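Local atomic coordinates of sporulation-control protein spo0M (Bacillus subtilis, PDB entry 5CL2), a protein that controls expression of the sporulation regulator gene spo0A and is required to pass morphological stage 0 of sporulation. Residues Asp111-Ile114 and Ile118-Ser121; Glu168-Pro173 and Asp203-Gly208; Ile199-Arg204 and Glu215-Gly220. One frame throughout, in Å; residues are numbered along the deposited sequence.

Contact 1. Residues Asp111-Ile114 and Ile118-Ser121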
loop_
_atom_site.group_PDB
_atom_site.type_symbol
_atom_site.label_atom_id
_atom_site.label_comp_id
_atom_site.label_asym_id
_atom_site.label_seq_id
_atom_site.Cartn_x
_atom_site.Cartn_y
_atom_site.Cartn_z
ATOM N N ASP A 111 23.956 3.144 1.694
ATOM C CA ASP A 111 24.603 1.975 1.116
ATOM C C ASP A 111 25.516 2.418 -0.040
ATOM O O ASP A 111 25.040 2.827 -1.095
ATOM C CB ASP A 111 23.512 0.984 0.649
ATOM C CG ASP A 111 24.061 -0.209 -0.118
ATOM O OD1 ASP A 111 25.221 -0.637 0.125
ATOM O OD2 ASP A 111 23.295 -0.753 -0.946
ATOM N N LEU A 112 26.828 2.344 0.158
ATOM C CA LEU A 112 27.771 2.643 -0.929
ATOM C C LEU A 112 28.364 1.325 -1.417
ATOM O O LEU A 112 29.116 0.673 -0.704
ATOM C CB LEU A 112 28.871 3.617 -0.465
ATOM C CG LEU A 112 30.032 3.935 -1.406
ATOM C CD1 LEU A 112 30.406 5.412 -1.369
ATOM C CD2 LEU A 112 31.216 3.126 -1.030
ATOM N N ASP A 113 27.993 0.927 -2.625
ATOM C CA ASP A 113 28.368 -0.378 -3.136
ATOM C C ASP A 113 29.652 -0.227 -3.938
ATOM O O ASP A 113 29.734 0.597 -4.839
ATOM C CB ASP A 113 27.227 -0.976 -3.971
ATOM C CG ASP A 113 27.528 -2.375 -4.480
ATOM O OD1 ASP A 113 28.608 -2.594 -5.068
ATOM O OD2 ASP A 113 26.674 -3.265 -4.297
ATOM N N ILE A 114 30.659 -1.008 -3.573
ATOM C CA ILE A 114 31.963 -0.932 -4.216
ATOM C C ILE A 114 32.169 -2.228 -4.956
ATOM O O ILE A 114 31.906 -3.307 -4.411
ATOM C CB ILE A 114 33.112 -0.723 -3.205
ATOM C CG1 ILE A 114 32.994 0.639 -2.529
ATOM C CG2 ILE A 114 34.478 -0.837 -3.890
ATOM C CD1 ILE A 114 33.996 0.845 -1.397
ATOM N N ILE A 118 34.497 -4.116 -0.729
ATOM C CA ILE A 118 33.834 -4.398 0.525
ATOM C C ILE A 118 32.959 -3.178 0.725
ATOM O O ILE A 118 33.459 -2.055 0.843
ATOM C CB ILE A 118 34.833 -4.608 1.692
ATOM C CG1 ILE A 118 34.119 -4.784 3.025
ATOM C CG2 ILE A 118 35.809 -3.436 1.812
ATOM C CD1 ILE A 118 33.460 -6.125 3.219
ATOM N N ASP A 119 31.646 -3.382 0.718
ATOM C CA ASP A 119 30.744 -2.252 0.594
ATOM C C ASP A 119 30.808 -1.429 1.876
ATOM O O ASP A 119 31.272 -1.916 2.900
ATOM C CB ASP A 119 29.326 -2.730 0.275
ATOM C CG ASP A 119 29.227 -3.419 -1.093
ATOM O OD1 ASP A 119 30.093 -3.187 -1.991
ATOM O OD2 ASP A 119 28.263 -4.198 -1.263
ATOM N N LYS A 120 30.466 -0.149 1.784
ATOM C CA LYS A 120 30.515 0.742 2.945
ATOM C C LYS A 120 29.147 1.235 3.314
ATOM O O LYS A 120 28.264 1.349 2.457
ATOM C CB LYS A 120 31.427 1.937 2.688
ATOM C CG LYS A 120 32.904 1.571 2.549
ATOM C CD LYS A 120 33.438 1.085 3.892
ATOM C CE LYS A 120 34.911 0.706 3.813
ATOM N NZ LYS A 120 35.104 -0.492 2.956
ATOM N N SER A 121 28.951 1.576 4.575
ATOM C CA SER A 121 27.622 1.981 4.969
ATOM C C SER A 121 27.643 3.131 5.944
ATOM O O SER A 121 28.658 3.410 6.551
ATOM C CB SER A 121 26.878 0.769 5.561
ATOM O OG SER A 121 27.611 0.218 6.643
#
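Ile114 N donates to Asp119 OD1 at 2.8 Å, coming from above the carboxylate plane, 43° out of it. The bond takes over where regular pairing stops: Leu112 and Lys120 form an antiparallel hydrogen-bonded pair, with Leu112 N to Lys120 O and Lys120 N to Leu112 O both 2.9 Å, whereas the next N-H turned toward this partner, that of Ile114, is given a side-chain acceptor. Aspartate suits this place because its short chain, with CG beside its own backbone N (chi1 -65°), folds the carboxylate back over the neighbouring strand. There it runs alongside that of Asp113, the two planes 45° apart and the OD1 atoms of Asp113 and Asp119 3.5 Å from each other. A salt bridge from Arg43 to Asp113 OD1 should partly offset this like-charge approach. On the face carrying Leu112 and Lys120 the contacts are aliphatic: Leu112 CD2 lies 3.9 Å from Lys120 CB, and Ile114 CD1 reaches Lys120 CG. The lysine chain curls back until Lys120 NZ donates to Ile118 O at 3.1 Å, from above the carbonyl plane. Ile114 O, another acceptor 3.0 Å from Asp119 OD1, would probably add to the pKa rise of these carboxylates, partly countered by Arg43 and the Ile114 N-H.

Contact 2. Residues Glu168-Pro173 and Asp203-Gly208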
loop_
_atom_site.group_PDB
_atom_site.type_symbol
_atom_site.label_atom_id
_atom_site.label_comp_id
_atom_site.label_asym_id
_atom_site.label_seq_id
_atom_site.Cartn_x
_atom_site.Cartn_y
_atom_site.Cartn_z
ATOM N N GLU A 168 0.601 1.110 15.779
ATOM C CA GLU A 168 -0.490 0.945 16.720
ATOM C C GLU A 168 -0.222 1.758 17.989
ATOM O O GLU A 168 0.800 1.555 18.670
ATOM C CB GLU A 168 -0.674 -0.531 17.066
ATOM C CG GLU A 168 -1.862 -0.825 17.995
ATOM C CD GLU A 168 -2.054 -2.315 18.214
ATOM O OE1 GLU A 168 -1.413 -3.108 17.492
ATOM O OE2 GLU A 168 -2.847 -2.705 19.096
ATOM N N PHE A 169 -1.127 2.705 18.260
ATOM C CA PHE A 169 -1.103 3.520 19.478
ATOM C C PHE A 169 -2.033 2.922 20.527
ATOM O O PHE A 169 -3.219 2.719 20.262
ATOM C CB PHE A 169 -1.509 4.969 19.181
ATOM C CG PHE A 169 -0.550 5.682 18.273
ATOM C CD1 PHE A 169 -0.602 5.488 16.912
ATOM C CD2 PHE A 169 0.419 6.520 18.785
ATOM C CE1 PHE A 169 0.294 6.122 16.065
ATOM C CE2 PHE A 169 1.313 7.155 17.944
ATOM C CZ PHE A 169 1.253 6.947 16.582
ATOM N N GLU A 170 -1.499 2.642 21.711
ATOM C CA GLU A 170 -2.281 2.074 22.809
ATOM C C GLU A 170 -2.383 3.059 23.968
ATOM O O GLU A 170 -1.366 3.537 24.496
ATOM C CB GLU A 170 -1.672 0.765 23.296
ATOM C CG GLU A 170 -2.317 0.211 24.542
ATOM C CD GLU A 170 -1.407 -0.778 25.235
ATOM O OE1 GLU A 170 -0.873 -1.664 24.528
ATOM O OE2 GLU A 170 -1.230 -0.678 26.472
ATOM N N PHE A 171 -3.629 3.382 24.311
ATOM C CA PHE A 171 -3.983 4.306 25.370
ATOM C C PHE A 171 -4.571 3.556 26.553
ATOM O O PHE A 171 -5.243 2.530 26.377
ATOM C CB PHE A 171 -5.013 5.319 24.897
ATOM C CG PHE A 171 -4.592 6.126 23.714
ATOM C CD1 PHE A 171 -4.741 5.621 22.434
ATOM C CD2 PHE A 171 -4.124 7.413 23.872
ATOM C CE1 PHE A 171 -4.396 6.365 21.344
ATOM C CE2 PHE A 171 -3.769 8.167 22.776
ATOM C CZ PHE A 171 -3.910 7.645 21.512
ATOM N N VAL A 172 -4.382 4.118 27.741
ATOM C CA VAL A 172 -4.923 3.566 28.968
ATOM C C VAL A 172 -5.962 4.552 29.534
ATOM O O VAL A 172 -5.747 5.774 29.506
ATOM C CB VAL A 172 -3.783 3.315 29.997
ATOM C CG1 VAL A 172 -4.327 2.985 31.361
ATOM C CG2 VAL A 172 -2.890 2.205 29.522
ATOM N N PRO A 173 -7.097 4.025 30.029
ATOM C CA PRO A 173 -8.166 4.909 30.529
ATOM C C PRO A 173 -7.718 5.577 31.812
ATOM O O PRO A 173 -7.239 4.880 32.696
ATOM C CB PRO A 173 -9.362 3.956 30.779
ATOM C CG PRO A 173 -8.772 2.595 30.876
ATOM C CD PRO A 173 -7.511 2.612 29.989
ATOM N N ASP A 203 -9.375 -3.245 24.066
ATOM C CA ASP A 203 -9.069 -4.444 24.852
ATOM C C ASP A 203 -8.253 -5.490 24.086
ATOM O O ASP A 203 -8.334 -6.678 24.392
ATOM C CB ASP A 203 -10.368 -5.111 25.381
ATOM C CG ASP A 203 -11.084 -4.282 26.467
ATOM O OD1 ASP A 203 -10.445 -3.398 27.088
ATOM O OD2 ASP A 203 -12.284 -4.562 26.743
ATOM N N ARG A 204 -7.412 -5.053 23.147
ATOM C CA ARG A 204 -6.517 -5.984 22.449
ATOM C C ARG A 204 -5.514 -6.625 23.410
ATOM O O ARG A 204 -5.259 -7.834 23.323
ATOM C CB ARG A 204 -5.797 -5.272 21.293
ATOM C CG ARG A 204 -6.647 -5.242 20.005
ATOM C CD ARG A 204 -6.008 -4.397 18.899
ATOM N NE ARG A 204 -4.673 -4.856 18.508
ATOM C CZ ARG A 204 -4.449 -5.899 17.718
ATOM N NH1 ARG A 204 -5.464 -6.605 17.233
ATOM N NH2 ARG A 204 -3.210 -6.234 17.414
ATOM N N ARG A 205 -4.976 -5.851 24.351
ATOM C CA ARG A 205 -4.031 -6.434 25.301
ATOM C C ARG A 205 -4.750 -7.381 26.229
ATOM O O ARG A 205 -4.248 -8.473 26.479
ATOM C CB ARG A 205 -3.308 -5.377 26.159
ATOM C CG ARG A 205 -2.473 -4.379 25.387
ATOM C CD ARG A 205 -1.812 -5.044 24.191
ATOM N NE ARG A 205 -1.728 -4.066 23.119
ATOM C CZ ARG A 205 -1.901 -4.360 21.838
ATOM N NH1 ARG A 205 -2.168 -5.605 21.455
ATOM N NH2 ARG A 205 -1.824 -3.399 20.946
ATOM N N ALA A 206 -5.930 -6.980 26.718
ATOM C CA ALA A 206 -6.717 -7.853 27.583
ATOM C C ALA A 206 -6.978 -9.163 26.867
ATOM O O ALA A 206 -6.931 -10.226 27.471
ATOM C CB ALA A 206 -8.058 -7.185 28.001
ATOM N N ARG A 207 -7.248 -9.083 25.571
ATOM C CA ARG A 207 -7.564 -10.280 24.797
ATOM C C ARG A 207 -6.298 -10.998 24.297
ATOM O O ARG A 207 -6.377 -12.030 23.631
ATOM C CB ARG A 207 -8.466 -9.921 23.616
ATOM C CG ARG A 207 -9.834 -9.379 24.031
ATOM C CD ARG A 207 -10.750 -9.221 22.839
ATOM N NE ARG A 207 -10.437 -8.013 22.094
ATOM C CZ ARG A 207 -10.794 -7.813 20.834
ATOM N NH1 ARG A 207 -11.464 -8.758 20.184
ATOM N NH2 ARG A 207 -10.463 -6.681 20.223
ATOM N N GLY A 208 -5.133 -10.457 24.630
ATOM C CA GLY A 208 -3.862 -11.041 24.209
ATOM C C GLY A 208 -3.679 -11.107 22.699
ATOM O O GLY A 208 -3.129 -12.073 22.165
#
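Glu168 comes first along the strand and stretches toward Arg204 and Arg205, its CG anti to the backbone N (chi1 -177°) and the chain extended beyond it, so that the carboxylate stands well out from the sheet. Arg204 NE donates to Glu168 OE2 at 2.9 Å in a salt bridge, with carboxylate and guanidinium planes 56° apart; the exact place of OE2 is less sure, since it is modelled implausibly close to Arg205 NH2. Charge pairing between Glu168 and Arg205 is reasonable, but its detailed geometry is doubtful. The other oxygen, Glu168 OE1, accepts from Trp212 NE1, while Arg204 NH2 donates to Gly211 O. Two residues on, Glu170 points to the same side, and its OE1 takes the N-H of Arg205 NE at 2.9 Å. The acceptor lies nearly in the guanidinium plane, although the donor stands above the carboxylate plane. Arg205 also lays its aliphatic CG 3.3 Å from Glu170 OE1. Long arginines suit a loop whose nearest CA, that of Arg205, is 9.0 Å from the CA of Glu170. The resulting salt-bridge network joins strand 165-173 to Arg204 and the type I turn Arg205-Gly208 that follows it, passing over strand 185-191, whose Glu186 touches Glu168, Glu170 and Arg205, while on the other face of the sheet Phe171 packs against helix 132-143.

Contact 3. Residues Ile199-Arg204 and Glu215-Gly220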
loop_
_atom_site.group_PDB
_atom_site.type_symbol
_atom_site.label_atom_id
_atom_site.label_comp_id
_atom_site.label_asym_id
_atom_site.label_seq_id
_atom_site.Cartn_x
_atom_site.Cartn_y
_atom_site.Cartn_z
ATOM N N ILE A 199 -8.471 3.786 12.765
ATOM C CA ILE A 199 -9.000 2.476 13.099
ATOM C C ILE A 199 -9.027 2.373 14.620
ATOM O O ILE A 199 -8.043 2.689 15.297
ATOM C CB ILE A 199 -8.166 1.359 12.471
ATOM C CG1 ILE A 199 -8.199 1.482 10.946
ATOM C CG2 ILE A 199 -8.649 0.001 12.925
ATOM C CD1 ILE A 199 -7.231 0.567 10.244
ATOM N N PHE A 200 -10.182 1.992 15.149
ATOM C CA PHE A 200 -10.421 1.917 16.584
ATOM C C PHE A 200 -10.554 0.468 16.973
ATOM O O PHE A 200 -11.187 -0.315 16.272
ATOM C CB PHE A 200 -11.701 2.666 16.979
ATOM C CG PHE A 200 -11.652 4.144 16.724
ATOM C CD1 PHE A 200 -11.832 4.648 15.440
ATOM C CD2 PHE A 200 -11.477 5.033 17.766
ATOM C CE1 PHE A 200 -11.809 6.003 15.204
ATOM C CE2 PHE A 200 -11.454 6.394 17.532
ATOM C CZ PHE A 200 -11.618 6.878 16.243
ATOM N N GLU A 201 -9.971 0.105 18.099
ATOM C CA GLU A 201 -10.192 -1.222 18.633
ATOM C C GLU A 201 -10.050 -1.098 20.162
ATOM O O GLU A 201 -9.477 -0.121 20.642
ATOM C CB GLU A 201 -9.227 -2.201 17.950
ATOM C CG GLU A 201 -9.276 -3.657 18.338
ATOM C CD GLU A 201 -10.543 -4.392 17.972
ATOM O OE1 GLU A 201 -10.810 -4.654 16.785
ATOM O OE2 GLU A 201 -11.243 -4.756 18.917
ATOM N N VAL A 202 -10.637 -2.014 20.935
ATOM C CA VAL A 202 -10.504 -1.935 22.384
ATOM C C VAL A 202 -10.073 -3.280 22.931
ATOM O O VAL A 202 -10.333 -4.315 22.316
ATOM C CB VAL A 202 -11.825 -1.507 23.097
ATOM C CG1 VAL A 202 -12.377 -0.209 22.484
ATOM C CG2 VAL A 202 -12.849 -2.607 23.018
ATOM N N ASP A 203 -9.375 -3.245 24.066
ATOM C CA ASP A 203 -9.069 -4.444 24.852
ATOM C C ASP A 203 -8.253 -5.490 24.086
ATOM O O ASP A 203 -8.334 -6.678 24.392
ATOM C CB ASP A 203 -10.368 -5.111 25.381
ATOM C CG ASP A 203 -11.084 -4.282 26.467
ATOM O OD1 ASP A 203 -10.445 -3.398 27.088
ATOM O OD2 ASP A 203 -12.284 -4.562 26.743
ATOM N N ARG A 204 -7.412 -5.053 23.147
ATOM C CA ARG A 204 -6.517 -5.984 22.449
ATOM C C ARG A 204 -5.514 -6.625 23.410
ATOM O O ARG A 204 -5.259 -7.834 23.323
ATOM C CB ARG A 204 -5.797 -5.272 21.293
ATOM C CG ARG A 204 -6.647 -5.242 20.005
ATOM C CD ARG A 204 -6.008 -4.397 18.899
ATOM N NE ARG A 204 -4.673 -4.856 18.508
ATOM C CZ ARG A 204 -4.449 -5.899 17.718
ATOM N NH1 ARG A 204 -5.464 -6.605 17.233
ATOM N NH2 ARG A 204 -3.210 -6.234 17.414
ATOM N N GLU A 215 -7.579 -13.987 10.854
ATOM C CA GLU A 215 -8.202 -14.840 11.860
ATOM C C GLU A 215 -8.770 -14.081 13.072
ATOM O O GLU A 215 -9.556 -14.639 13.838
ATOM C CB GLU A 215 -7.229 -15.924 12.344
ATOM C CG GLU A 215 -5.747 -15.546 12.502
ATOM C CD GLU A 215 -4.892 -15.734 11.229
ATOM O OE1 GLU A 215 -5.356 -15.453 10.101
ATOM O OE2 GLU A 215 -3.747 -16.222 11.371
ATOM N N MET A 216 -8.349 -12.838 13.278
ATOM C CA MET A 216 -8.914 -12.023 14.352
ATOM C C MET A 216 -10.281 -11.426 14.017
ATOM O O MET A 216 -10.978 -10.961 14.908
ATOM C CB MET A 216 -7.935 -10.911 14.730
ATOM C CG MET A 216 -6.558 -11.444 15.067
ATOM S SD MET A 216 -5.309 -10.161 15.366
ATOM C CE MET A 216 -3.951 -11.150 15.965
ATOM N N TYR A 217 -10.564 -11.258 12.730
ATOM C CA TYR A 217 -11.852 -10.751 12.264
ATOM C C TYR A 217 -12.786 -11.739 11.523
ATOM O O TYR A 217 -13.819 -11.329 10.980
ATOM C CB TYR A 217 -11.588 -9.480 11.457
ATOM C CG TYR A 217 -11.005 -8.450 12.401
ATOM C CD1 TYR A 217 -11.840 -7.679 13.198
ATOM C CD2 TYR A 217 -9.622 -8.319 12.577
ATOM C CE1 TYR A 217 -11.325 -6.752 14.097
ATOM C CE2 TYR A 217 -9.101 -7.404 13.487
ATOM C CZ TYR A 217 -9.959 -6.621 14.242
ATOM O OH TYR A 217 -9.460 -5.704 15.141
ATOM N N ASN A 218 -12.390 -13.010 11.439
ATOM C CA ASN A 218 -13.200 -14.024 10.760
ATOM C C ASN A 218 -14.429 -14.545 11.542
ATOM O O ASN A 218 -15.391 -15.043 10.942
ATOM C CB ASN A 218 -12.322 -15.213 10.342
ATOM C CG ASN A 218 -11.712 -15.959 11.531
ATOM O OD1 ASN A 218 -12.178 -15.851 12.669
ATOM N ND2 ASN A 218 -10.686 -16.759 11.254
ATOM N N ASP A 219 -14.402 -14.419 12.868
ATOM C CA ASP A 219 -15.441 -14.989 13.733
ATOM C C ASP A 219 -16.565 -13.959 13.953
ATOM O O ASP A 219 -17.462 -14.149 14.770
ATOM C CB ASP A 219 -14.821 -15.452 15.069
ATOM C CG ASP A 219 -15.854 -16.020 16.053
ATOM O OD1 ASP A 219 -16.800 -16.716 15.608
ATOM O OD2 ASP A 219 -15.715 -15.779 17.275
ATOM N N GLY A 220 -16.514 -12.859 13.213
ATOM C CA GLY A 220 -17.551 -11.856 13.324
ATOM C C GLY A 220 -17.195 -10.761 14.314
ATOM O O GLY A 220 -18.050 -9.943 14.669
#
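Glu201, on strand 195-202, and Tyr217, in the following loop, keep their CA atoms 11.6 Å apart, so side chains alone span the gap. Tyr217 supplies most of that reach: its OH donates a hydrogen bond to Glu201 OE1, modelled at a very short 2.4 Å not to be taken as exact. The carboxylate oxygen lies at the edge of the phenol, in the ring plane, the two flat groups turned 50° from each other. The Glu201 chain leaves CB extended away from its own N (chi1 -180°) and bends at chi2 (66°), which gives one oxygen to the tyrosine while OE2 serves Arg207 in a salt bridge. Beside this pair, the Met216 side chain crosses that of Arg204 at about a right angle, and Met216 SD lies 4.0 Å from Arg204 NH1, near the guanidinium plane. Since Gly211 and Glu168 hold this guanidinium, the sulfur contact is secondary packing. Weakly polar methionine suits the edge of a charged group. Tyr217 also stacks on the ring of Tyr158. The arrangement belongs to an antiparallel meander in which strands 195-202 and 224-229 are joined by a long loop that folds back over the first of them.

Contact 1 stands apart, its centre 42 Å from that of contact 2 and 44 Å from that of contact 3, on the opposite side of the chain's centre. It belongs to a mixed sheet in a family related to arrestin-like proteins and closes a local hairpin, largely by backbone bonds. Contacts 2 and 3 share Asp203 and Arg204 and serve another, five-stranded antiparallel sheet, anchoring one long loop to strands 165-173 and 195-202. Charged and polar side chains do that work, with contact 2 the more ionic. Arg207 NH2 of contact 2 probably also bonds Val202 O, which ties the loop to the end of strand 195-202. All three are partly buried; exposed residues take part in contact 1 alone.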